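Local coordinates for protein glutaryl-CoA dehydrogenase (Mycobacterium smegmatis, PDB 3SF6) that belongs to the acyl-CoA dehydrogenase family of flavoproteins and holds dihydroflavine-adenine dinucleotide in a pocket between its helical and beta domains that a second subunit helps complete, at residues Gly60-Arg65 with Ala226-Glu231; Arg109-Val114 with Ile182-Val187. All blocks are in the same frame, centred on the assembly; numbering follows the deposited sequence.

Interaction 1. Residues Gly60-Arg65 with Ala226-Glu231; sequences GELPAR and ASVTSE
Both methyls of Leu62 come down on the carbonyl oxygen of Ala226: CD1 lies 3.5 Å from Ala226 O and CD2 stays 3.9 Å from that same Ala226 O, so both branches approach the oxygen from one side, without a polar bond. CD2 also reaches along the backbone to Ser227 N. Further on, Leu62 CD2 meets Val228 CG2 at 4.3 Å. That valine methyl is shared, since Ala64 CB also approaches Val228 CG2 to 4.3 Å. The contact is small and is made by methyl groups against a carbonyl and another side chain; no hydrogen bond crosses it. Leu62 reaches the carbonyl by taking the crowded rotamer, with CG between its backbone N and carbonyl carbon (chi1 81°). In the acyl-CoA dehydrogenase fold this is a meeting of two domains: residues 60-65 link two helices of the N-terminal helical domain, and residues 226-231 lead into strand 229-240 of the middle beta domain. The link begins with Gly60, which ends helix 53-59 with a positive phi of 66°. It then runs extended through Glu61 and Leu62 before Pro63 bends it sharply as the centre of an inverse gamma turn, closed by a weak bond of 2.8 Å from Ala64 N to Leu62 O. Pro63 is also the N-cap of helix 64-73, so this one bend brings Leu62 and the first-turn Ala64 to the same valine. Trp56 of helix 53-59 packs against both Leu62 and Pro63, while Ile53 of that helix and Asp105 touch Ala226. On either side of Val228 in the chain, Lys221 NZ hydrogen-bonds to Thr229 OG1 and, weakly, to Ser227 O.

Interaction 2. Residues Arg109-Val114 with Ile182-Val187; sequences RSLVSV and ITNGSV. With FDA (dihydroflavine-adenine dinucleotide), chain B.
Asn184 ND2 is gripped twice: it hydrogen-bonds to Gly146 O and, more weakly, to Leu111 O on helix 106-126. The second bond is long, 3.5 Å from Asn184 ND2 to Leu111 O, but nearly straight at 164°. The amide is wedged among apolar groups as well. Val114 meets it tip to tip, CG1 coming to 3.4 Å from Asn184 ND2, while Leu111 crosses it at about a right angle with CG 3.7 Å from Asn184 OD1. Next along the chain, Thr183 is divided between protein and ligand. Its CB, 3.6 Å from Val114 CG2, and its CG2, near Ser110 O, lean on the helix. Its OG1, close to the flavin plane, takes the N-H of FDA N5 at 3.0 Å, with an angle of 145°. Thr183 N instead sits above that plane and donates down to FDA O4 at 2.9 Å and 159°. One residue thus holds two neighbouring polar atoms of the ring system, which probably resists its turning within its own plane. Ile182 CD1 lies over the face of the pyrimidine end, on the same side as Thr183 N, 3.4 Å from FDA C2. What presents these groups is a type II turn from Ile182 to Gly185, closed by a 3.1 Å bond from Gly185 N to Ile182 O, with Thr183 and Asn184 at its corners and Asn184 at positive phi. Strand 172-183 therefore ends in a turn set between an N-terminal-domain helix and the ligand, the arrangement of the flavin pocket in the acyl-CoA dehydrogenase fold.

Strands 172-183 and 229-240 are neighbours in one antiparallel sheet, and the two contacts meet where the first ends and the second begins, their centres about 8 Å apart. A probable backbone hydrogen bond of 2.8 Å joins Asn184 N of interaction 2 to Val228 O of interaction 1. Beside it, Ser230 OG and Ser186 OG pair at 2.7 Å, probably also hydrogen-bonded. Ser227 packs OG 3.6 Å from Thr183 CG2, its side chain about 6 Å from dihydroflavine-adenine dinucleotide, which places this part of interaction 1 in the second shell. Interaction 2 supplies Val114, Ile182 and Thr183 to the pocket directly, and Arg287 of the second subunit also hydrogen-bonds the ligand.

Interaction 1. Residues Gly60-Arg65 with Ala226-Glu231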
ATOM      1  N   GLY A  60       1.422  28.775  17.955  1.00 12.20           N
ATOM      2  CA  GLY A  60       1.341  29.221  16.566  1.00 14.00           C
ATOM      3  C   GLY A  60       1.993  30.560  16.371  1.00 16.33           C
ATOM      4  O   GLY A  60       1.577  31.333  15.485  1.00 17.05           O
ATOM      5  N   GLU A  61       2.999  30.835  17.192  1.00 17.61           N
ATOM      6  CA  GLU A  61       3.680  32.126  17.226  1.00 21.07           C
ATOM      7  C   GLU A  61       5.129  31.834  17.562  1.00 20.57           C
ATOM      8  O   GLU A  61       5.404  30.978  18.391  1.00 18.89           O
ATOM      9  CB  GLU A  61       3.138  33.046  18.341  1.00 23.85           C
ATOM     10  CG  GLU A  61       1.682  33.378  18.243  1.00 28.52           C
ATOM     11  CD  GLU A  61       1.421  34.822  18.469  1.00 38.89           C
ATOM     12  OE1 GLU A  61       1.728  35.312  19.581  1.00 46.03           O
ATOM     13  OE2 GLU A  61       0.923  35.475  17.524  1.00 45.24           O
ATOM     14  N   LEU A  62       6.050  32.549  16.929  1.00 20.42           N
ATOM     15  CA  LEU A  62       7.465  32.403  17.242  1.00 20.32           C
ATOM     16  C   LEU A  62       8.135  33.747  16.992  1.00 19.44           C
ATOM     17  O   LEU A  62       7.587  34.579  16.267  1.00 18.16           O
ATOM     18  CB  LEU A  62       8.116  31.302  16.408  1.00 20.85           C
ATOM     19  CG  LEU A  62       8.565  31.588  14.974  1.00 20.14           C
ATOM     20  CD1 LEU A  62       9.529  30.511  14.483  1.00 21.27           C
ATOM     21  CD2 LEU A  62       7.340  31.729  14.031  1.00 21.55           C
ATOM     22  N   PRO A  63       9.276  33.984  17.652  1.00 19.45           N
ATOM     23  CA  PRO A  63      10.006  35.238  17.459  1.00 18.79           C
ATOM     24  C   PRO A  63      10.765  35.188  16.139  1.00 17.24           C
ATOM     25  O   PRO A  63      11.978  35.085  16.101  1.00 16.54           O
ATOM     26  CB  PRO A  63      10.939  35.288  18.672  1.00 20.57           C
ATOM     27  CG  PRO A  63      11.183  33.827  18.994  1.00 20.49           C
ATOM     28  CD  PRO A  63       9.866  33.150  18.719  1.00 21.04           C
ATOM     29  N   ALA A  64      10.028  35.248  15.046  1.00 16.46           N
ATOM     30  CA  ALA A  64      10.609  34.984  13.740  1.00 15.84           C
ATOM     31  C   ALA A  64      11.738  35.978  13.408  1.00 15.30           C
ATOM     32  O   ALA A  64      12.785  35.579  12.885  1.00 14.30           O
ATOM     33  CB  ALA A  64       9.532  35.026  12.656  1.00 16.04           C
ATOM     34  N   ARG A  65      11.517  37.262  13.704  1.00 16.51           N
ATOM     35  CA  ARG A  65      12.543  38.277  13.384  1.00 17.34           C
ATOM     36  C   ARG A  65      13.819  38.046  14.167  1.00 16.54           C
ATOM     37  O   ARG A  65      14.922  38.086  13.595  1.00 16.41           O
ATOM     38  CB  ARG A  65      12.005  39.700  13.566  1.00 18.79           C
ATOM     39  CG  ARG A  65      10.983  40.065  12.511  1.00 22.44           C
ATOM     40  CD  ARG A  65      10.610  41.527  12.555  1.00 29.29           C
ATOM     41  NE  ARG A  65       9.246  41.781  12.067  1.00 34.90           N
ATOM     42  CZ  ARG A  65       8.099  41.535  12.723  1.00 35.81           C
ATOM     43  NH1 ARG A  65       8.074  40.991  13.958  1.00 35.41           N
ATOM     44  NH2 ARG A  65       6.946  41.842  12.124  1.00 36.01           N
ATOM     45  N   ALA A 226       4.735  26.621  13.529  1.00  7.09           N
ATOM     46  CA  ALA A 226       5.928  27.385  13.902  1.00  8.44           C
ATOM     47  C   ALA A 226       6.552  28.085  12.703  1.00  9.44           C
ATOM     48  O   ALA A 226       7.752  28.136  12.555  1.00 11.30           O
ATOM     49  CB  ALA A 226       6.952  26.533  14.681  1.00  8.88           C
ATOM     50  N   SER A 227       5.691  28.649  11.869  1.00  9.71           N
ATOM     51  CA  SER A 227       6.094  29.403  10.674  0.50  9.81           C
ATOM     52  C   SER A 227       5.041  30.480  10.520  1.00 10.26           C
ATOM     53  O   SER A 227       3.914  30.314  10.984  1.00 11.51           O
ATOM     54  CB  SER A 227       6.114  28.485   9.439  0.50 10.35           C
ATOM     55  OG  SER A 227       6.552  29.144   8.255  0.50  8.53           O
ATOM     56  N   VAL A 228       5.389  31.572   9.872  1.00  8.78           N
ATOM     57  CA  VAL A 228       4.449  32.618   9.564  1.00  8.15           C
ATOM     58  C   VAL A 228       3.978  32.379   8.140  1.00  7.43           C
ATOM     59  O   VAL A 228       4.816  32.225   7.278  1.00  7.86           O
ATOM     60  CB  VAL A 228       5.161  33.973   9.615  1.00  8.18           C
ATOM     61  CG1 VAL A 228       4.267  35.142   9.048  1.00 10.17           C
ATOM     62  CG2 VAL A 228       5.604  34.287  11.034  1.00 10.51           C
ATOM     63  N   THR A 229       2.668  32.320   7.908  1.00  7.49           N
ATOM     64  CA  THR A 229       2.119  32.093   6.566  1.00  7.89           C
ATOM     65  C   THR A 229       1.084  33.176   6.347  1.00  7.97           C
ATOM     66  O   THR A 229       0.237  33.396   7.233  1.00  7.70           O
ATOM     67  CB  THR A 229       1.421  30.730   6.457  1.00  9.32           C
ATOM     68  OG1 THR A 229       2.216  29.694   7.058  1.00  9.18           O
ATOM     69  CG2 THR A 229       1.199  30.376   4.977  1.00 11.57           C
ATOM     70  N   SER A 230       1.106  33.845   5.180  1.00  7.23           N
ATOM     71  CA  SER A 230       0.358  35.084   4.998  1.00  7.22           C
ATOM     72  C   SER A 230      -0.354  35.209   3.665  1.00  7.45           C
ATOM     73  O   SER A 230      -0.001  34.567   2.678  1.00  8.43           O
ATOM     74  CB  SER A 230       1.320  36.263   5.103  1.00  7.91           C
ATOM     75  OG  SER A 230       2.023  36.198   6.324  1.00  8.76           O
ATOM     76  N   GLU A 231      -1.354  36.080   3.661  1.00  7.48           N
ATOM     77  CA  GLU A 231      -1.922  36.653   2.450  1.00  8.41           C
ATOM     78  C   GLU A 231      -1.173  37.963   2.145  1.00  7.45           C
ATOM     79  O   GLU A 231      -0.974  38.767   3.064  1.00  8.98           O
ATOM     80  CB  GLU A 231      -3.387  36.964   2.711  1.00  8.74           C
ATOM     81  CG  GLU A 231      -4.130  37.620   1.581  1.00 10.58           C
ATOM     82  CD  GLU A 231      -5.516  38.093   1.988  1.00 14.26           C
ATOM     83  OE1 GLU A 231      -5.708  38.685   3.085  1.00 14.52           O
ATOM     84  OE2 GLU A 231      -6.415  37.880   1.170  1.00 19.91           O
TER

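Interaction 2. Residues Arg109-Val114 with Ile182-Val187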
ATOM      1  N   ARG A 109      12.779  25.096   9.058  1.00  7.77           N
ATOM      2  CA  ARG A 109      13.466  24.889   7.794  1.00  7.35           C
ATOM      3  C   ARG A 109      12.773  25.703   6.676  1.00  6.51           C
ATOM      4  O   ARG A 109      13.450  26.207   5.757  1.00  7.57           O
ATOM      5  CB  ARG A 109      13.514  23.407   7.432  1.00  7.49           C
ATOM      6  CG  ARG A 109      14.516  22.992   6.337  1.00  8.73           C
ATOM      7  CD  ARG A 109      13.993  23.034   4.907  1.00  8.08           C
ATOM      8  NE  ARG A 109      12.770  22.265   4.795  1.00  8.52           N
ATOM      9  CZ  ARG A 109      11.607  22.656   4.296  1.00  9.62           C
ATOM     10  NH1 ARG A 109      11.449  23.822   3.655  1.00  8.88           N
ATOM     11  NH2 ARG A 109      10.585  21.826   4.373  1.00  7.26           N
ATOM     12  N   SER A 110      11.435  25.805   6.735  1.00  6.52           N
ATOM     13  CA  SER A 110      10.691  26.603   5.743  1.00  7.01           C
ATOM     14  C   SER A 110      11.092  28.081   5.723  1.00  7.83           C
ATOM     15  O   SER A 110      11.212  28.688   4.667  1.00  7.24           O
ATOM     16  CB  SER A 110       9.164  26.495   5.901  1.00  7.48           C
ATOM     17  OG  SER A 110       8.698  25.155   5.817  1.00  8.38           O
ATOM     18  N   LEU A 111      11.277  28.677   6.898  1.00  7.71           N
ATOM     19  CA  LEU A 111      11.719  30.061   7.029  1.00  8.10           C
ATOM     20  C   LEU A 111      13.048  30.227   6.299  1.00  7.95           C
ATOM     21  O   LEU A 111      13.240  31.159   5.509  1.00  7.68           O
ATOM     22  CB  LEU A 111      11.857  30.465   8.517  1.00  8.83           C
ATOM     23  CG  LEU A 111      12.400  31.886   8.782  1.00  9.91           C
ATOM     24  CD1 LEU A 111      11.861  32.380  10.139  1.00 13.85           C
ATOM     25  CD2 LEU A 111      13.925  31.900   8.772  1.00 10.02           C
ATOM     26  N   VAL A 112      13.937  29.257   6.504  1.00  8.28           N
ATOM     27  CA  VAL A 112      15.251  29.244   5.869  1.00  9.05           C
ATOM     28  C   VAL A 112      15.168  29.013   4.355  1.00  9.18           C
ATOM     29  O   VAL A 112      15.809  29.760   3.587  1.00  9.72           O
ATOM     30  CB  VAL A 112      16.156  28.159   6.497  1.00  8.90           C
ATOM     31  CG1 VAL A 112      17.489  28.026   5.749  1.00 10.06           C
ATOM     32  CG2 VAL A 112      16.439  28.504   7.940  1.00  8.78           C
ATOM     33  N   SER A 113      14.390  28.029   3.906  1.00  8.13           N
ATOM     34  CA  SER A 113      14.199  27.771   2.462  1.00  8.12           C
ATOM     35  C   SER A 113      13.708  29.007   1.703  1.00  7.83           C
ATOM     36  O   SER A 113      14.214  29.324   0.633  1.00  7.28           O
ATOM     37  CB  SER A 113      13.152  26.662   2.229  1.00  9.52           C
ATOM     38  OG  SER A 113      13.636  25.414   2.643  1.00 10.09           O
ATOM     39  N   VAL A 114      12.711  29.700   2.264  1.00  6.68           N
ATOM     40  CA  VAL A 114      12.166  30.884   1.626  1.00  7.70           C
ATOM     41  C   VAL A 114      13.212  31.980   1.598  1.00  7.59           C
ATOM     42  O   VAL A 114      13.404  32.649   0.584  1.00  8.35           O
ATOM     43  CB  VAL A 114      10.914  31.347   2.392  1.00  9.49           C
ATOM     44  CG1 VAL A 114      10.611  32.843   2.116  1.00 10.47           C
ATOM     45  CG2 VAL A 114       9.759  30.341   2.104  1.00  9.41           C
ATOM     46  N   ILE A 182       1.839  32.563   1.769  1.00  5.81           N
ATOM     47  CA  ILE A 182       3.194  33.070   1.560  1.00  5.35           C
ATOM     48  C   ILE A 182       3.953  33.027   2.874  1.00  5.33           C
ATOM     49  O   ILE A 182       3.700  33.784   3.820  1.00  5.94           O
ATOM     50  CB  ILE A 182       3.187  34.471   0.947  1.00  6.31           C
ATOM     51  CG1 ILE A 182       2.349  34.528  -0.367  1.00  6.01           C
ATOM     52  CG2 ILE A 182       4.652  34.926   0.677  1.00  7.24           C
ATOM     53  CD1 ILE A 182       2.703  33.424  -1.439  1.00  5.05           C
ATOM     54  N   THR A 183       4.941  32.129   2.920  1.00  4.25           N
ATOM     55  CA  THR A 183       5.760  31.934   4.110  1.00  5.24           C
ATOM     56  C   THR A 183       6.592  33.216   4.390  1.00  5.38           C
ATOM     57  O   THR A 183       7.179  33.835   3.471  1.00  5.89           O
ATOM     58  CB  THR A 183       6.651  30.696   3.916  1.00  6.08           C
ATOM     59  OG1 THR A 183       5.808  29.531   3.769  1.00  6.91           O
ATOM     60  CG2 THR A 183       7.627  30.490   5.116  1.00  6.07           C
ATOM     61  N   ASN A 184       6.671  33.568   5.663  1.00  5.76           N
ATOM     62  CA  ASN A 184       7.335  34.781   6.127  1.00  7.17           C
ATOM     63  C   ASN A 184       6.626  36.086   5.733  1.00  7.45           C
ATOM     64  O   ASN A 184       7.124  37.166   6.041  1.00  8.32           O
ATOM     65  CB  ASN A 184       8.792  34.920   5.657  1.00  6.61           C
ATOM     66  CG  ASN A 184       9.723  33.785   6.071  1.00  9.69           C
ATOM     67  OD1 ASN A 184       9.427  32.982   6.920  1.00 10.14           O
ATOM     68  ND2 ASN A 184      10.905  33.740   5.420  1.00 10.77           N
ATOM     69  N   GLY A 185       5.466  36.034   5.072  1.00  7.16           N
ATOM     70  CA  GLY A 185       4.929  37.264   4.495  1.00  6.70           C
ATOM     71  C   GLY A 185       4.714  38.405   5.475  1.00  7.81           C
ATOM     72  O   GLY A 185       5.086  39.541   5.175  1.00  7.27           O
ATOM     73  N   SER A 186       4.159  38.111   6.650  1.00  8.22           N
ATOM     74  CA  SER A 186       3.815  39.144   7.648  1.00  9.55           C
ATOM     75  C   SER A 186       5.000  39.738   8.391  1.00 10.12           C
ATOM     76  O   SER A 186       4.856  40.801   9.016  1.00 11.16           O
ATOM     77  CB  SER A 186       2.861  38.588   8.695  1.00 10.70           C
ATOM     78  OG  SER A 186       1.653  38.221   8.080  1.00 11.86           O
ATOM     79  N   VAL A 187       6.149  39.056   8.326  1.00  8.56           N
ATOM     80  CA  VAL A 187       7.363  39.538   8.966  1.00  8.76           C
ATOM     81  C   VAL A 187       8.423  39.971   7.921  1.00  8.15           C
ATOM     82  O   VAL A 187       9.538  40.346   8.314  1.00 10.08           O
ATOM     83  CB  VAL A 187       7.991  38.533   9.935  1.00  9.52           C
ATOM     84  CG1 VAL A 187       7.029  38.237  11.141  1.00 10.28           C
ATOM     85  CG2 VAL A 187       8.382  37.245   9.261  1.00 10.04           C
TER
HETATM   86  PA  FDA B 400      -4.273  23.276  -6.184  1.00  6.97           P
HETATM   87  O1A FDA B 400      -3.320  23.559  -7.266  1.00  6.71           O
HETATM   88  O2A FDA B 400      -5.606  23.900  -6.158  1.00  6.99           O
HETATM   89  O5B FDA B 400      -4.420  21.674  -6.238  1.00  5.76           O
HETATM   90  C5B FDA B 400      -5.453  21.024  -5.467  1.00  6.13           C
HETATM   91  C4B FDA B 400      -5.313  19.511  -5.603  1.00  6.14           C
HETATM   92  O4B FDA B 400      -5.559  19.196  -6.998  1.00  6.01           O
HETATM   93  C3B FDA B 400      -3.931  18.978  -5.290  1.00  6.41           C
HETATM   94  O3B FDA B 400      -4.045  17.647  -4.736  1.00  6.09           O
HETATM   95  C2B FDA B 400      -3.283  18.930  -6.667  1.00  5.31           C
HETATM   96  O2B FDA B 400      -2.150  18.043  -6.689  1.00  6.02           O
HETATM   97  C1B FDA B 400      -4.446  18.514  -7.578  1.00  5.33           C
HETATM   98  N9A FDA B 400      -4.233  18.953  -8.964  1.00  5.72           N
HETATM   99  C8A FDA B 400      -4.103  20.244  -9.396  1.00  5.53           C
HETATM  100  N7A FDA B 400      -3.869  20.255 -10.717  1.00  5.72           N
HETATM  101  C5A FDA B 400      -3.835  18.945 -11.124  1.00  6.16           C
HETATM  102  C6A FDA B 400      -3.621  18.308 -12.340  1.00  8.45           C
HETATM  103  N6A FDA B 400      -3.392  18.999 -13.483  1.00  7.06           N
HETATM  104  N1A FDA B 400      -3.673  16.955 -12.363  1.00  5.82           N
HETATM  105  C2A FDA B 400      -3.875  16.243 -11.253  1.00  6.67           C
HETATM  106  N3A FDA B 400      -4.074  16.807 -10.078  1.00  6.81           N
HETATM  107  C4A FDA B 400      -4.049  18.155  -9.995  1.00  6.55           C
HETATM  108  N1  FDA B 400       3.479  29.478  -2.153  1.00  6.80           N
HETATM  109  C2  FDA B 400       4.279  30.552  -2.403  1.00  7.71           C
HETATM  110  O2  FDA B 400       4.192  31.135  -3.511  1.00  6.95           O
HETATM  111  N3  FDA B 400       5.170  30.954  -1.471  1.00  5.82           N
HETATM  112  C4  FDA B 400       5.291  30.386  -0.263  1.00  7.78           C
HETATM  113  O4  FDA B 400       6.087  30.827   0.609  1.00  7.10           O
HETATM  114  C4X FDA B 400       4.486  29.258   0.005  1.00  6.19           C
HETATM  115  N5  FDA B 400       4.509  28.663   1.219  1.00  7.13           N
HETATM  116  C5X FDA B 400       3.482  27.819   1.594  1.00  6.70           C
HETATM  117  C6  FDA B 400       3.300  27.456   2.923  1.00  6.15           C
HETATM  118  C7  FDA B 400       2.302  26.589   3.323  1.00  5.70           C
HETATM  119  C7M FDA B 400       2.084  26.288   4.810  1.00  6.63           C
HETATM  120  C8  FDA B 400       1.481  26.044   2.344  1.00  5.82           C
HETATM  121  C8M FDA B 400       0.383  25.072   2.795  1.00  6.74           C
HETATM  122  C9  FDA B 400       1.630  26.389   1.019  1.00  5.63           C
HETATM  123  C9A FDA B 400       2.644  27.289   0.628  1.00  7.24           C
HETATM  124  N10 FDA B 400       2.768  27.716  -0.698  1.00  6.87           N
HETATM  125  C10 FDA B 400       3.574  28.845  -0.959  1.00  6.96           C
HETATM  126  C1' FDA B 400       1.689  27.448  -1.659  1.00  6.40           C
HETATM  127  C2' FDA B 400       1.928  26.072  -2.296  1.00  7.31           C
HETATM  128  O2' FDA B 400       2.973  26.143  -3.291  1.00  9.46           O
HETATM  129  C3' FDA B 400       0.632  25.614  -2.948  1.00  6.70           C
HETATM  130  O3' FDA B 400      -0.249  25.216  -1.898  1.00  6.14           O
HETATM  131  C4' FDA B 400       0.824  24.426  -3.893  1.00  7.74           C
HETATM  132  O4' FDA B 400       1.494  24.840  -5.100  1.00 11.11           O
HETATM  133  C5' FDA B 400      -0.496  23.744  -4.256  1.00  7.64           C
HETATM  134  O5' FDA B 400      -1.393  24.720  -4.798  1.00  7.35           O
HETATM  135  P   FDA B 400      -2.876  24.785  -4.216  1.00  7.50           P
HETATM  136  O1P FDA B 400      -2.824  24.673  -2.751  1.00  7.14           O
HETATM  137  O2P FDA B 400      -3.543  25.962  -4.817  1.00  8.54           O
HETATM  138  O3P FDA B 400      -3.584  23.435  -4.737  1.00  6.09           O